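Local structure of arginyl-trna synthetase (Thermus thermophilus, 1IQ0) at residues 132-137 against 229-234. The protein probably joins L-arginine to its cognate tRNA at the expense of ATP, as a monomeric class I aminoacyl-tRNA synthetase. Sequence-based numbering, arbitrary orientation.
Sequences IARILA and ALNARY
Arg-134 and Asn-231 supply the one hydrogen bond that ties these segments together, and it runs from a side chain to a backbone carbonyl. NH2 of Arg-134 donates to O of Asn-231 over 3.1 Å, with a fairly straight N-H...O angle of 161°. The carbonyl oxygen lies at the edge of the guanidinium, in its plane, whereas the donor is tilted 29° from the plane of the carbonyl. The Arg-134 chain, extended from CG to NE, carries the group across to the loop. ND2 of Asn-231, 3.4 Å from NH2 of Arg-134, is a second donor and makes no bond with it; it bonds to O of Gly-585 instead.

The example illustrates how an arginine on one helix can bind the carbonyl left at the end of another. Asn-231, with positive phi, closes helix 213-229 in a Schellman motif, and the chain then runs toward strand 236-239, next to strand 141-149 in the parallel core of the class I catalytic domain. Helix 120-138, whose first residues belong to the predicted HIGH region, packs against the loop leading into strand 236-239.

The two arginines pack together, the chain of Arg-233 over the guanidinium of Arg-134. CD of Arg-233 sits 3.5 Å above one face of that group, offset toward its rim, while NH1 of Arg-233 approaches CG of Arg-134 to 3.2 Å. A bend at chi3 (-43°) turns the Arg-233 guanidinium back toward the helix, where OD2 of Asp-130 pairs with NE of Arg-134 and OD1 with NH1 of Arg-233, salt bridges that probably offset the like charges. With a leucine in place of Arg-134, the Asn-231 carbonyl would probably lose this donor and Asp-130 its salt bridge to this side chain. Beside the pair, CB of Ala-133 rests at the edge of the Arg-233 guanidinium, 4.3 Å from NH2.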
ATOM      1  N   ILE A 132       1.153   1.244   0.767  1.00 17.67           N
ATOM      2  CA  ILE A 132       2.265   0.396   1.168  1.00 17.36           C
ATOM      3  C   ILE A 132       3.591   1.115   0.944  1.00 15.47           C
ATOM      4  O   ILE A 132       4.539   0.898   1.687  1.00 16.25           O
ATOM      5  CB  ILE A 132       2.260  -0.982   0.436  1.00 25.59           C
ATOM      6  CG1 ILE A 132       3.222  -1.941   1.140  1.00 28.36           C
ATOM      7  CG2 ILE A 132       2.688  -0.829  -1.017  1.00 21.23           C
ATOM      8  CD1 ILE A 132       2.951  -2.113   2.621  1.00 35.90           C
ATOM      9  N   ALA A 133       3.655   1.982  -0.066  1.00 21.24           N
ATOM     10  CA  ALA A 133       4.876   2.740  -0.330  1.00 19.11           C
ATOM     11  C   ALA A 133       5.145   3.693   0.836  1.00 18.54           C
ATOM     12  O   ALA A 133       6.277   3.798   1.308  1.00 20.64           O
ATOM     13  CB  ALA A 133       4.750   3.547  -1.634  1.00 11.27           C
ATOM     14  N   ARG A 134       4.102   4.397   1.277  1.00 20.51           N
ATOM     15  CA  ARG A 134       4.215   5.341   2.389  1.00 21.43           C
ATOM     16  C   ARG A 134       4.581   4.620   3.693  1.00 20.33           C
ATOM     17  O   ARG A 134       5.450   5.066   4.443  1.00 22.10           O
ATOM     18  CB  ARG A 134       2.890   6.082   2.601  1.00 16.61           C
ATOM     19  CG  ARG A 134       2.509   7.064   1.499  1.00 17.56           C
ATOM     20  CD  ARG A 134       1.118   7.602   1.748  1.00 19.93           C
ATOM     21  NE  ARG A 134       0.711   8.592   0.755  1.00 20.41           N
ATOM     22  CZ  ARG A 134       1.015   9.884   0.808  1.00 17.71           C
ATOM     23  NH1 ARG A 134       1.735  10.360   1.811  1.00 18.81           N
ATOM     24  NH2 ARG A 134       0.586  10.701  -0.145  1.00 23.66           N
ATOM     25  N   ILE A 135       3.902   3.510   3.953  1.00 22.04           N
ATOM     26  CA  ILE A 135       4.133   2.722   5.155  1.00 21.77           C
ATOM     27  C   ILE A 135       5.569   2.206   5.216  1.00 24.08           C
ATOM     28  O   ILE A 135       6.226   2.321   6.254  1.00 24.80           O
ATOM     29  CB  ILE A 135       3.123   1.547   5.219  1.00 19.23           C
ATOM     30  CG1 ILE A 135       1.717   2.109   5.481  1.00 16.15           C
ATOM     31  CG2 ILE A 135       3.541   0.534   6.281  1.00 22.25           C
ATOM     32  CD1 ILE A 135       0.601   1.064   5.414  1.00 15.21           C
ATOM     33  N   LEU A 136       6.064   1.654   4.108  1.00 18.81           N
ATOM     34  CA  LEU A 136       7.439   1.146   4.061  1.00 19.59           C
ATOM     35  C   LEU A 136       8.474   2.235   4.326  1.00 19.41           C
ATOM     36  O   LEU A 136       9.448   2.004   5.030  1.00 22.43           O
ATOM     37  CB  LEU A 136       7.729   0.498   2.705  1.00 15.75           C
ATOM     38  CG  LEU A 136       7.117  -0.891   2.547  1.00 17.41           C
ATOM     39  CD1 LEU A 136       7.062  -1.268   1.077  1.00 21.42           C
ATOM     40  CD2 LEU A 136       7.940  -1.906   3.365  1.00 15.53           C
ATOM     41  N   ALA A 137       8.263   3.411   3.741  1.00 17.67           N
ATOM     42  CA  ALA A 137       9.172   4.534   3.929  1.00 19.26           C
ATOM     43  C   ALA A 137       9.210   4.915   5.408  1.00 22.51           C
ATOM     44  O   ALA A 137      10.284   5.113   5.975  1.00 24.78           O
ATOM     45  CB  ALA A 137       8.709   5.743   3.085  1.00 23.40           C
ATOM     46  N   ALA A 229      -5.122  13.666  -7.736  1.00 23.81           N
ATOM     47  CA  ALA A 229      -6.291  13.907  -6.890  1.00 25.06           C
ATOM     48  C   ALA A 229      -6.496  12.767  -5.904  1.00 28.46           C
ATOM     49  O   ALA A 229      -7.168  12.937  -4.891  1.00 26.98           O
ATOM     50  CB  ALA A 229      -7.542  14.082  -7.747  1.00 16.70           C
ATOM     51  N   LEU A 230      -5.930  11.600  -6.203  1.00 21.11           N
ATOM     52  CA  LEU A 230      -6.059  10.459  -5.304  1.00 18.54           C
ATOM     53  C   LEU A 230      -4.953  10.488  -4.259  1.00 17.63           C
ATOM     54  O   LEU A 230      -4.846   9.592  -3.435  1.00 18.55           O
ATOM     55  CB  LEU A 230      -6.000   9.150  -6.092  1.00 26.12           C
ATOM     56  CG  LEU A 230      -7.239   8.830  -6.929  1.00 25.94           C
ATOM     57  CD1 LEU A 230      -6.980   7.586  -7.770  1.00 22.19           C
ATOM     58  CD2 LEU A 230      -8.441   8.618  -6.009  1.00 25.54           C
ATOM     59  N   ASN A 231      -4.140  11.536  -4.311  1.00 21.33           N
ATOM     60  CA  ASN A 231      -3.025  11.743  -3.390  1.00 21.92           C
ATOM     61  C   ASN A 231      -1.973  10.628  -3.454  1.00 24.76           C
ATOM     62  O   ASN A 231      -1.418  10.216  -2.438  1.00 24.94           O
ATOM     63  CB  ASN A 231      -3.549  11.924  -1.956  1.00 19.65           C
ATOM     64  CG  ASN A 231      -2.474  12.444  -0.999  1.00 23.21           C
ATOM     65  OD1 ASN A 231      -1.613  13.245  -1.379  1.00 24.23           O
ATOM     66  ND2 ASN A 231      -2.531  11.995   0.251  1.00 24.45           N
ATOM     67  N   ALA A 232      -1.711  10.153  -4.668  1.00 21.20           N
ATOM     68  CA  ALA A 232      -0.711   9.111  -4.918  1.00 22.76           C
ATOM     69  C   ALA A 232       0.607   9.806  -5.271  1.00 22.26           C
ATOM     70  O   ALA A 232       0.598  10.895  -5.844  1.00 21.19           O
ATOM     71  CB  ALA A 232      -1.160   8.228  -6.076  1.00 21.00           C
ATOM     72  N   ARG A 233       1.735   9.186  -4.936  1.00 28.26           N
ATOM     73  CA  ARG A 233       3.040   9.787  -5.233  1.00 29.89           C
ATOM     74  C   ARG A 233       3.852   8.915  -6.195  1.00 27.99           C
ATOM     75  O   ARG A 233       3.768   7.694  -6.147  1.00 22.49           O
ATOM     76  CB  ARG A 233       3.846   9.986  -3.942  1.00 46.15           C
ATOM     77  CG  ARG A 233       3.013  10.345  -2.714  1.00 54.52           C
ATOM     78  CD  ARG A 233       3.879  10.644  -1.482  1.00 54.57           C
ATOM     79  NE  ARG A 233       4.988   9.705  -1.303  1.00 62.76           N
ATOM     80  CZ  ARG A 233       4.869   8.379  -1.285  1.00 66.03           C
ATOM     81  NH1 ARG A 233       3.680   7.813  -1.437  1.00 64.27           N
ATOM     82  NH2 ARG A 233       5.943   7.614  -1.123  1.00 63.02           N
ATOM     83  N   TYR A 234       4.639   9.542  -7.069  1.00 26.23           N
ATOM     84  CA  TYR A 234       5.461   8.793  -8.016  1.00 22.23           C
ATOM     85  C   TYR A 234       6.855   9.375  -8.150  1.00 23.18           C
ATOM     86  O   TYR A 234       7.032  10.594  -8.152  1.00 22.35           O
ATOM     87  CB  TYR A 234       4.825   8.768  -9.414  1.00 17.04           C
ATOM     88  CG  TYR A 234       3.410   8.249  -9.451  1.00 16.87           C
ATOM     89  CD1 TYR A 234       2.332   9.104  -9.233  1.00 17.49           C
ATOM     90  CD2 TYR A 234       3.147   6.895  -9.678  1.00 15.54           C
ATOM     91  CE1 TYR A 234       1.025   8.631  -9.242  1.00 17.51           C
ATOM     92  CE2 TYR A 234       1.842   6.408  -9.682  1.00 16.85           C
ATOM     93  CZ  TYR A 234       0.787   7.285  -9.464  1.00 16.37           C
ATOM     94  OH  TYR A 234      -0.500   6.817  -9.444  1.00 19.53           O
TER